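Agglutinin alpha chain (Artocarpus integer, PDB 4R6R) binds D-galactose and the T-antigen disaccharide Gal-beta1,3-GalNAc as a tetrameric plant lectin, and recognises human IgA1. Local coordinates at residues A[14-19]-A[29-34]; A[25-30]-A[43-48]; A[10-15]-A[114-119]. One frame throughout, in Å; residues are numbered along the deposited sequence.

Interaction 1: residues A[14-19]-A[29-34]. With EDO (1,2-ethanediol), chain K.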
loop_
_atom_site.group_PDB
_atom_site.type_symbol
_atom_site.label_atom_id
_atom_site.label_comp_id
_atom_site.label_asym_id
_atom_site.label_seq_id
_atom_site.Cartn_x
_atom_site.Cartn_y
_atom_site.Cartn_z
ATOM N N GLU A 14 -7.520 6.471 -20.734
ATOM C CA GLU A 14 -7.290 7.418 -21.821
ATOM C C GLU A 14 -6.953 8.764 -21.231
ATOM O O GLU A 14 -7.444 9.173 -20.137
ATOM C CB GLU A 14 -8.604 7.519 -22.614
ATOM C CG GLU A 14 -8.550 8.438 -23.818
ATOM C CD GLU A 14 -9.884 8.357 -24.563
ATOM O OE1 GLU A 14 -10.068 7.371 -25.330
ATOM O OE2 GLU A 14 -10.745 9.242 -24.417
ATOM N N ILE A 15 -6.070 9.477 -21.943
ATOM C CA ILE A 15 -5.765 10.877 -21.540
ATOM C C ILE A 15 -6.108 11.744 -22.755
ATOM O O ILE A 15 -5.705 11.425 -23.904
ATOM C CB ILE A 15 -4.290 11.009 -21.229
ATOM C CG1 ILE A 15 -3.981 10.241 -19.921
ATOM C CG2 ILE A 15 -3.977 12.440 -20.928
ATOM C CD1 ILE A 15 -2.507 10.172 -19.531
ATOM N N ASN A 16 -6.888 12.770 -22.502
ATOM C CA ASN A 16 -7.230 13.753 -23.534
ATOM C C ASN A 16 -6.642 15.114 -23.129
ATOM O O ASN A 16 -7.056 15.703 -22.145
ATOM C CB ASN A 16 -8.732 13.858 -23.650
ATOM C CG ASN A 16 -9.345 12.610 -24.200
ATOM O OD1 ASN A 16 -9.268 12.334 -25.386
ATOM N ND2 ASN A 16 -9.965 11.868 -23.336
ATOM N N LEU A 17 -5.651 15.591 -23.882
ATOM C CA LEU A 17 -5.016 16.855 -23.521
ATOM C C LEU A 17 -4.897 17.708 -24.781
ATOM O O LEU A 17 -5.170 17.239 -25.922
ATOM C CB LEU A 17 -3.661 16.655 -22.834
ATOM C CG LEU A 17 -2.554 16.036 -23.697
ATOM C CD1 LEU A 17 -1.864 17.103 -24.554
ATOM C CD2 LEU A 17 -1.494 15.435 -22.782
ATOM N N SER A 18 -4.689 18.993 -24.551
ATOM C CA SER A 18 -4.447 19.864 -25.698
ATOM C C SER A 18 -3.155 20.581 -25.482
ATOM O O SER A 18 -2.668 20.727 -24.366
ATOM C CB SER A 18 -5.623 20.743 -25.975
ATOM O OG SER A 18 -5.697 21.793 -25.003
ATOM N N TYR A 19 -2.549 21.044 -26.584
ATOM C CA TYR A 19 -1.252 21.704 -26.528
ATOM C C TYR A 19 -1.064 22.625 -27.691
ATOM O O TYR A 19 -1.821 22.618 -28.655
ATOM C CB TYR A 19 -0.119 20.633 -26.562
ATOM C CG TYR A 19 -0.046 19.895 -27.899
ATOM C CD1 TYR A 19 -0.835 18.773 -28.104
ATOM C CD2 TYR A 19 0.770 20.328 -28.981
ATOM C CE1 TYR A 19 -0.843 18.113 -29.332
ATOM C CE2 TYR A 19 0.775 19.635 -30.193
ATOM C CZ TYR A 19 -0.022 18.518 -30.315
ATOM O OH TYR A 19 -0.052 17.796 -31.534
ATOM N N GLN A 29 -7.569 16.173 -19.402
ATOM C CA GLN A 29 -8.685 15.326 -18.938
ATOM C C GLN A 29 -8.280 13.865 -19.002
ATOM O O GLN A 29 -7.503 13.430 -19.859
ATOM C CB GLN A 29 -9.885 15.589 -19.852
ATOM C CG GLN A 29 -11.202 14.885 -19.465
ATOM C CD GLN A 29 -11.302 13.436 -19.941
ATOM O OE1 GLN A 29 -10.621 12.996 -20.858
ATOM N NE2 GLN A 29 -12.221 12.681 -19.304
ATOM N N VAL A 30 -8.784 13.068 -18.049
ATOM C CA VAL A 30 -8.424 11.667 -18.008
ATOM C C VAL A 30 -9.641 10.790 -17.808
ATOM O O VAL A 30 -10.518 11.101 -16.979
ATOM C CB VAL A 30 -7.444 11.415 -16.844
ATOM C CG1 VAL A 30 -6.956 9.959 -16.759
ATOM C CG2 VAL A 30 -6.199 12.346 -16.934
ATOM N N VAL A 31 -9.689 9.732 -18.620
ATOM C CA VAL A 31 -10.631 8.631 -18.330
ATOM C C VAL A 31 -9.872 7.571 -17.521
ATOM O O VAL A 31 -8.921 6.953 -18.085
ATOM C CB VAL A 31 -11.217 7.993 -19.604
ATOM C CG1 VAL A 31 -12.219 6.876 -19.198
ATOM C CG2 VAL A 31 -11.899 9.083 -20.458
ATOM N N TYR A 32 -10.201 7.450 -16.246
ATOM C CA TYR A 32 -9.549 6.443 -15.414
ATOM C C TYR A 32 -10.282 5.143 -15.566
ATOM O O TYR A 32 -11.415 5.074 -16.100
ATOM C CB TYR A 32 -9.619 6.931 -13.941
ATOM C CG TYR A 32 -8.913 8.238 -13.700
ATOM C CD1 TYR A 32 -7.507 8.239 -13.522
ATOM C CD2 TYR A 32 -9.591 9.481 -13.748
ATOM C CE1 TYR A 32 -6.841 9.457 -13.278
ATOM C CE2 TYR A 32 -8.910 10.691 -13.507
ATOM C CZ TYR A 32 -7.529 10.653 -13.265
ATOM O OH TYR A 32 -6.738 11.754 -13.085
ATOM N N ASP A 33 -9.686 4.106 -14.980
ATOM C CA ASP A 33 -10.490 2.923 -14.636
ATOM C C ASP A 33 -10.854 3.012 -13.143
ATOM O O ASP A 33 -10.019 3.404 -12.329
ATOM C CB ASP A 33 -9.695 1.650 -14.819
ATOM C CG ASP A 33 -10.575 0.412 -14.591
ATOM O OD1 ASP A 33 -11.470 0.259 -15.440
ATOM O OD2 ASP A 33 -10.356 -0.259 -13.537
ATOM N N LEU A 34 -12.068 2.638 -12.818
ATOM C CA LEU A 34 -12.548 2.485 -11.481
ATOM C C LEU A 34 -13.184 1.092 -11.345
ATOM O O LEU A 34 -14.321 0.876 -11.769
ATOM C CB LEU A 34 -13.536 3.615 -11.114
ATOM C CG LEU A 34 -14.034 3.483 -9.642
ATOM C CD1 LEU A 34 -12.926 3.602 -8.569
ATOM C CD2 LEU A 34 -15.173 4.484 -9.445
HETATM C C1 EDO K . -17.228 1.098 -10.368
HETATM O O1 EDO K . -17.317 -0.028 -11.268
HETATM C C2 EDO K . -16.909 0.597 -8.959
HETATM O O2 EDO K . -17.647 -0.631 -8.646
#
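Asn16 and Gln29 form a hydrogen-bonded pair of the antiparallel hairpin of strands 11-19 and 25-34, their side chains lying side by side and pointing the same way. From CB of Gln29, which packs 3.6 Å from Asn16 O, CG leaves anti to the backbone N (chi1 -175°). Chi2 (-82°) then swings CD toward strand 11-19, where OE1 of Gln29 accepts a fairly straight hydrogen bond of 2.8 Å from ND2 of Asn16, 18° from the carbonyl plane; NE2 of Gln29 donates to Gly41 O. ND2 of Asn16 also donates to OE2 of Glu14, 2.9 Å away, on the anti side of the carboxylate. CB of Glu14 packs on CB of Val31. On the other face, CG1 of Ile15 lies 4.3 Å from CG2 of Val30. Backbone bonds join Glu14 with Val31 and Asn16 with Gln29 in both directions. Farther on, an ethanediol, probably from the crystallisation liquor, makes a weak hydrogen bond from O1 to Leu34 O (3.2 Å). ND2 of Asn16 thus bridges the Gln29 amide and the Glu14 carboxylate; Lys55, at OE2 of Glu14 and OD1 of Asn16, and Ser57, at OE1 of Glu14, tie this network to strand 52-57 and would probably favour ionised Glu14.

Interaction 2: residues A[25-30]-A[43-48]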
loop_
_atom_site.group_PDB
_atom_site.type_symbol
_atom_site.label_atom_id
_atom_site.label_comp_id
_atom_site.label_asym_id
_atom_site.label_seq_id
_atom_site.Cartn_x
_atom_site.Cartn_y
_atom_site.Cartn_z
ATOM N N ILE A 25 1.252 23.132 -22.546
ATOM C CA ILE A 25 0.051 22.325 -22.411
ATOM C C ILE A 25 -1.110 23.190 -21.977
ATOM O O ILE A 25 -0.973 24.101 -21.123
ATOM C CB ILE A 25 0.296 21.190 -21.357
ATOM C CG1 ILE A 25 1.546 20.388 -21.736
ATOM C CG2 ILE A 25 -0.974 20.368 -21.084
ATOM C CD1 ILE A 25 1.319 19.565 -23.014
ATOM N N GLY A 26 -2.259 22.931 -22.555
ATOM C CA GLY A 26 -3.514 23.550 -22.276
ATOM C C GLY A 26 -4.477 22.688 -21.461
ATOM O O GLY A 26 -4.319 22.604 -20.229
ATOM N N ASP A 27 -5.484 22.120 -22.117
ATOM C CA ASP A 27 -6.546 21.403 -21.397
ATOM C C ASP A 27 -5.990 19.999 -21.003
ATOM O O ASP A 27 -5.027 19.467 -21.642
ATOM C CB ASP A 27 -7.679 21.076 -22.362
ATOM C CG ASP A 27 -8.358 22.323 -22.994
ATOM O OD1 ASP A 27 -8.251 23.412 -22.488
ATOM O OD2 ASP A 27 -9.087 22.106 -23.977
ATOM N N PHE A 28 -6.591 19.458 -19.950
ATOM C CA PHE A 28 -6.157 18.101 -19.509
ATOM C C PHE A 28 -7.369 17.409 -18.956
ATOM O O PHE A 28 -8.075 17.941 -18.102
ATOM C CB PHE A 28 -5.064 18.278 -18.441
ATOM C CG PHE A 28 -4.422 16.956 -18.053
ATOM C CD1 PHE A 28 -3.406 16.424 -18.866
ATOM C CD2 PHE A 28 -4.823 16.316 -16.883
ATOM C CE1 PHE A 28 -2.790 15.182 -18.549
ATOM C CE2 PHE A 28 -4.155 15.110 -16.530
ATOM C CZ PHE A 28 -3.188 14.568 -17.355
ATOM N N GLN A 29 -7.569 16.173 -19.402
ATOM C CA GLN A 29 -8.685 15.326 -18.938
ATOM C C GLN A 29 -8.280 13.865 -19.002
ATOM O O GLN A 29 -7.503 13.430 -19.859
ATOM C CB GLN A 29 -9.885 15.589 -19.852
ATOM C CG GLN A 29 -11.202 14.885 -19.465
ATOM C CD GLN A 29 -11.302 13.436 -19.941
ATOM O OE1 GLN A 29 -10.621 12.996 -20.858
ATOM N NE2 GLN A 29 -12.221 12.681 -19.304
ATOM N N VAL A 30 -8.784 13.068 -18.049
ATOM C CA VAL A 30 -8.424 11.667 -18.008
ATOM C C VAL A 30 -9.641 10.790 -17.808
ATOM O O VAL A 30 -10.518 11.101 -16.979
ATOM C CB VAL A 30 -7.444 11.415 -16.844
ATOM C CG1 VAL A 30 -6.956 9.959 -16.759
ATOM C CG2 VAL A 30 -6.199 12.346 -16.934
ATOM N N ASN A 43 -13.172 17.556 -17.526
ATOM C CA ASN A 43 -12.239 18.142 -18.466
ATOM C C ASN A 43 -11.740 19.453 -17.861
ATOM O O ASN A 43 -12.513 20.429 -17.646
ATOM C CB ASN A 43 -12.924 18.410 -19.838
ATOM C CG ASN A 43 -11.938 18.911 -20.891
ATOM O OD1 ASN A 43 -10.706 18.854 -20.742
ATOM N ND2 ASN A 43 -12.500 19.358 -22.024
ATOM N N HIS A 44 -10.450 19.534 -17.601
ATOM C CA HIS A 44 -9.876 20.745 -16.949
ATOM C C HIS A 44 -9.364 21.591 -18.052
ATOM O O HIS A 44 -8.415 21.272 -18.762
ATOM C CB HIS A 44 -8.771 20.379 -16.020
ATOM C CG HIS A 44 -9.190 19.306 -15.024
ATOM N ND1 HIS A 44 -10.165 19.533 -14.098
ATOM C CD2 HIS A 44 -8.842 17.960 -14.895
ATOM C CE1 HIS A 44 -10.368 18.437 -13.362
ATOM N NE2 HIS A 44 -9.567 17.462 -13.838
ATOM N N LYS A 45 -10.045 22.724 -18.224
ATOM C CA LYS A 45 -9.864 23.561 -19.420
ATOM C C LYS A 45 -8.997 24.742 -19.218
ATOM O O LYS A 45 -9.087 25.434 -18.205
ATOM C CB LYS A 45 -11.257 24.053 -19.849
ATOM C CG LYS A 45 -12.164 22.883 -20.194
ATOM C CD LYS A 45 -11.963 22.477 -21.624
ATOM C CE LYS A 45 -12.699 23.433 -22.561
ATOM N NZ LYS A 45 -11.952 23.525 -23.855
ATOM N N SER A 46 -8.143 25.004 -20.198
ATOM C CA SER A 46 -7.484 26.310 -20.248
ATOM C C SER A 46 -8.511 27.421 -20.302
ATOM O O SER A 46 -9.599 27.247 -20.884
ATOM C CB SER A 46 -6.640 26.370 -21.529
ATOM O OG SER A 46 -6.033 27.646 -21.725
ATOM N N PHE A 47 -8.074 28.576 -19.808
ATOM C CA PHE A 47 -8.846 29.857 -19.943
ATOM C C PHE A 47 -8.801 30.376 -21.367
ATOM O O PHE A 47 -9.617 31.260 -21.711
ATOM C CB PHE A 47 -8.254 30.922 -19.053
ATOM C CG PHE A 47 -8.251 30.621 -17.574
ATOM C CD1 PHE A 47 -8.985 29.586 -17.013
ATOM C CD2 PHE A 47 -7.495 31.440 -16.715
ATOM C CE1 PHE A 47 -8.925 29.359 -15.630
ATOM C CE2 PHE A 47 -7.459 31.241 -15.333
ATOM C CZ PHE A 47 -8.195 30.197 -14.795
ATOM N N ILE A 48 -7.915 29.872 -22.219
ATOM C CA ILE A 48 -7.786 30.314 -23.612
ATOM C C ILE A 48 -8.005 29.224 -24.643
ATOM O O ILE A 48 -8.021 27.994 -24.299
ATOM C CB ILE A 48 -6.447 31.072 -23.879
ATOM C CG1 ILE A 48 -5.232 30.110 -23.828
ATOM C CG2 ILE A 48 -6.267 32.229 -22.907
ATOM C CD1 ILE A 48 -3.911 30.851 -24.069
HETATM O O HOH W 1 -9.003 25.420 -24.507
HETATM O O HOH W 2 -10.774 20.109 -24.150
#
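The carboxylate of Asp27 takes hold of Lys45 and Ser46 in the loop 43-48. OD1 accepts the backbone N-H of Ser46 at 2.8 Å, on the anti side and 21° out of the carboxylate plane, and CB of Ser46 packs against the same oxygen. OD2 forms a salt bridge with NZ of Lys45, 3.2 Å away; the ammonium group sits above the carboxylate plane. In the lysine chain, chi2 (-86°) brings CD to 3.7 Å from OD2 of Asp27, and a further bend at chi3 follows toward NZ.

Beside this grip, Phe28 and His44 form a single antiparallel bridge, with N-H to O bonds in both directions. CB of His44 packs on Phe28 O, and the ring approaches the same oxygen obliquely, with CD2 at 3.3 Å. Farther along, OD1 of Asn43 touches CB of Gln29 at 3.5 Å.

Two waters form the next layer. One donates to OD1 of Asp27 and to the carbonyl of Ile48; the other donates to OD2 and accepts from ND2 of Asn43. Each carboxylate oxygen therefore has a protein donor and a water, an environment that would favour the ionised form. Ser46 OG accepts from Ile48 N at 3.0 Å, closing an ST turn, and also bonds to the carbonyl of Tyr122. His44 is held through NE2 by Asp6 and stacks on Phe4, while Ser18 OG binds the backbone N of Asp27.

The turn at Ser46 carries Phe47, which touches the bound nitrophenyl galactoside. Such a loop at one end of the beta-prism, packed beside the loop of Tyr122 and Trp123, is characteristic of the jacalin sugar site.

Interaction 3: residues A[10-15]-A[114-119]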
loop_
_atom_site.group_PDB
_atom_site.type_symbol
_atom_site.label_atom_id
_atom_site.label_comp_id
_atom_site.label_asym_id
_atom_site.label_seq_id
_atom_site.Cartn_x
_atom_site.Cartn_y
_atom_site.Cartn_z
ATOM N N THR A 10 -8.262 3.207 -10.109
ATOM C CA THR A 10 -7.725 1.807 -10.296
ATOM C C THR A 10 -6.699 1.815 -11.411
ATOM O O THR A 10 -5.957 0.854 -11.555
ATOM C CB THR A 10 -8.902 0.824 -10.702
ATOM O OG1 THR A 10 -9.946 1.003 -9.766
ATOM C CG2 THR A 10 -8.425 -0.679 -10.759
ATOM N N GLY A 11 -6.648 2.840 -12.296
ATOM C CA GLY A 11 -5.754 2.810 -13.429
ATOM C C GLY A 11 -6.181 3.876 -14.416
ATOM O O GLY A 11 -7.016 4.734 -14.027
ATOM N N ILE A 12 -5.564 3.864 -15.582
ATOM C CA ILE A 12 -5.779 4.915 -16.606
ATOM C C ILE A 12 -6.171 4.265 -17.911
ATOM O O ILE A 12 -5.532 3.332 -18.421
ATOM C CB ILE A 12 -4.539 5.814 -16.812
ATOM C CG1 ILE A 12 -4.309 6.595 -15.502
ATOM C CG2 ILE A 12 -4.748 6.776 -17.970
ATOM C CD1 ILE A 12 -2.946 7.276 -15.481
ATOM N N ARG A 13 -7.308 4.701 -18.462
ATOM C CA ARG A 13 -7.753 4.226 -19.774
ATOM C C ARG A 13 -7.411 5.172 -20.919
ATOM O O ARG A 13 -7.091 4.704 -21.999
ATOM C CB ARG A 13 -9.278 3.955 -19.781
ATOM C CG ARG A 13 -9.577 2.691 -18.959
ATOM C CD ARG A 13 -11.113 2.631 -18.691
ATOM N NE ARG A 13 -11.499 1.336 -18.048
ATOM C CZ ARG A 13 -11.742 0.207 -18.715
ATOM N NH1 ARG A 13 -12.091 -0.879 -18.020
ATOM N NH2 ARG A 13 -11.717 0.200 -20.060
ATOM N N GLU A 14 -7.520 6.471 -20.734
ATOM C CA GLU A 14 -7.290 7.418 -21.821
ATOM C C GLU A 14 -6.953 8.764 -21.231
ATOM O O GLU A 14 -7.444 9.173 -20.137
ATOM C CB GLU A 14 -8.604 7.519 -22.614
ATOM C CG GLU A 14 -8.550 8.438 -23.818
ATOM C CD GLU A 14 -9.884 8.357 -24.563
ATOM O OE1 GLU A 14 -10.068 7.371 -25.330
ATOM O OE2 GLU A 14 -10.745 9.242 -24.417
ATOM N N ILE A 15 -6.070 9.477 -21.943
ATOM C CA ILE A 15 -5.765 10.877 -21.540
ATOM C C ILE A 15 -6.108 11.744 -22.755
ATOM O O ILE A 15 -5.705 11.425 -23.904
ATOM C CB ILE A 15 -4.290 11.009 -21.229
ATOM C CG1 ILE A 15 -3.981 10.241 -19.921
ATOM C CG2 ILE A 15 -3.977 12.440 -20.928
ATOM C CD1 ILE A 15 -2.507 10.172 -19.531
ATOM N N VAL A 114 -2.303 6.505 -10.790
ATOM C CA VAL A 114 -3.752 6.301 -10.563
ATOM C C VAL A 114 -4.563 7.563 -10.404
ATOM O O VAL A 114 -5.761 7.494 -10.105
ATOM C CB VAL A 114 -4.026 5.305 -9.408
ATOM C CG1 VAL A 114 -3.483 3.885 -9.783
ATOM C CG2 VAL A 114 -3.441 5.835 -8.097
ATOM N N GLY A 115 -3.957 8.747 -10.633
ATOM C CA GLY A 115 -4.669 9.980 -10.419
ATOM C C GLY A 115 -3.777 11.131 -10.732
ATOM O O GLY A 115 -2.544 11.043 -10.651
ATOM N N PHE A 116 -4.418 12.244 -11.105
ATOM C CA PHE A 116 -3.733 13.530 -11.366
ATOM C C PHE A 116 -4.405 14.641 -10.576
ATOM O O PHE A 116 -5.617 14.628 -10.377
ATOM C CB PHE A 116 -3.763 13.895 -12.849
ATOM C CG PHE A 116 -2.930 13.024 -13.729
ATOM C CD1 PHE A 116 -3.462 11.842 -14.297
ATOM C CD2 PHE A 116 -1.621 13.347 -14.043
ATOM C CE1 PHE A 116 -2.721 10.971 -15.133
ATOM C CE2 PHE A 116 -0.879 12.486 -14.911
ATOM C CZ PHE A 116 -1.396 11.297 -15.462
ATOM N N LYS A 117 -3.602 15.616 -10.184
ATOM C CA LYS A 117 -4.127 16.857 -9.626
ATOM C C LYS A 117 -3.180 17.938 -10.151
ATOM O O LYS A 117 -2.044 17.661 -10.599
ATOM C CB LYS A 117 -4.189 16.867 -8.084
ATOM C CG LYS A 117 -2.828 16.499 -7.447
ATOM C CD LYS A 117 -2.848 16.305 -5.926
ATOM C CE LYS A 117 -3.201 17.609 -5.259
ATOM N NZ LYS A 117 -2.061 18.569 -5.329
ATOM N N GLY A 118 -3.627 19.197 -10.058
ATOM C CA GLY A 118 -2.789 20.256 -10.592
ATOM C C GLY A 118 -3.533 21.562 -10.641
ATOM O O GLY A 118 -4.481 21.785 -9.903
ATOM N N SER A 119 -3.111 22.425 -11.570
ATOM C CA SER A 119 -3.793 23.718 -11.735
ATOM C C SER A 119 -3.582 24.154 -13.186
ATOM O O SER A 119 -2.502 23.938 -13.725
ATOM C CB SER A 119 -3.100 24.740 -10.817
ATOM O OG SER A 119 -3.678 26.025 -11.001
#
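Ile12 and Phe116 meet through similar first torsions: in each, the branch from CB lies anti to the carbonyl carbon and beside the backbone N, CG1 of Ile12 at chi1 -65° and CG of Phe116 at chi1 -69°. The isoleucine chain then continues extended (chi2 167°), which puts CD1 at its tip 3.7 Å from CE1 of the phenylalanine ring. The two side chains cross at about a right angle, and the methyl group approaches the ring obliquely. CD1 of Ile15 joins from the same segment, also obliquely, 4.4 Å from CZ of Phe116.

The second point of contact lies at Val114. Its CG1 packs on the backbone at the bulge of Thr10 and Gly11, 4.2 Å from Thr10 C and equally far from Gly11 N, where the CA atoms of Gly11 and Val114 are 4.9 Å apart. The contact is buried and rests on van der Waals packing, side chain on side chain at Phe116 and on backbone at Val114.

The chain turns a corner at Arg13, yet Ile12 and Ile15 both point toward strand 110-120. Phe116 also meets the ring of Phe28 edge-to-face and touches Val30 of strand 25-34 and, within its own sheet, Met129 of strand 124-132. Ile12 and Ile15 both rest on Ile65 of strand 65-75, and a bound peptide of another chain, probably the beta chain of this lectin, packs on Thr10 and Val114 and bonds to the Thr10 backbone. Strands from all three sheets of the beta-prism therefore converge on this cluster in the hydrophobic interior.

Interactions 1 and 2 share Gln29 and Val30 of strand 25-34: one flank of this strand pairs with 14-19 and the other with the loop 43-48. Their centres are 10 Å apart, and Ser18 connects them, its O lying 2.9 Å from Gly26 N. Interaction 3, centred about 7 Å from interaction 1, starts from the same strand 11-19 and joins its inward face to strand 110-120. Phe28 links interactions 2 and 3, with its CE2 3.7 Å from CG of Phe116. Of the three, interaction 2 alone contributes a residue of the sugar pocket, Phe47; the side chain of Ser46 is about 7 Å from the bound galactoside.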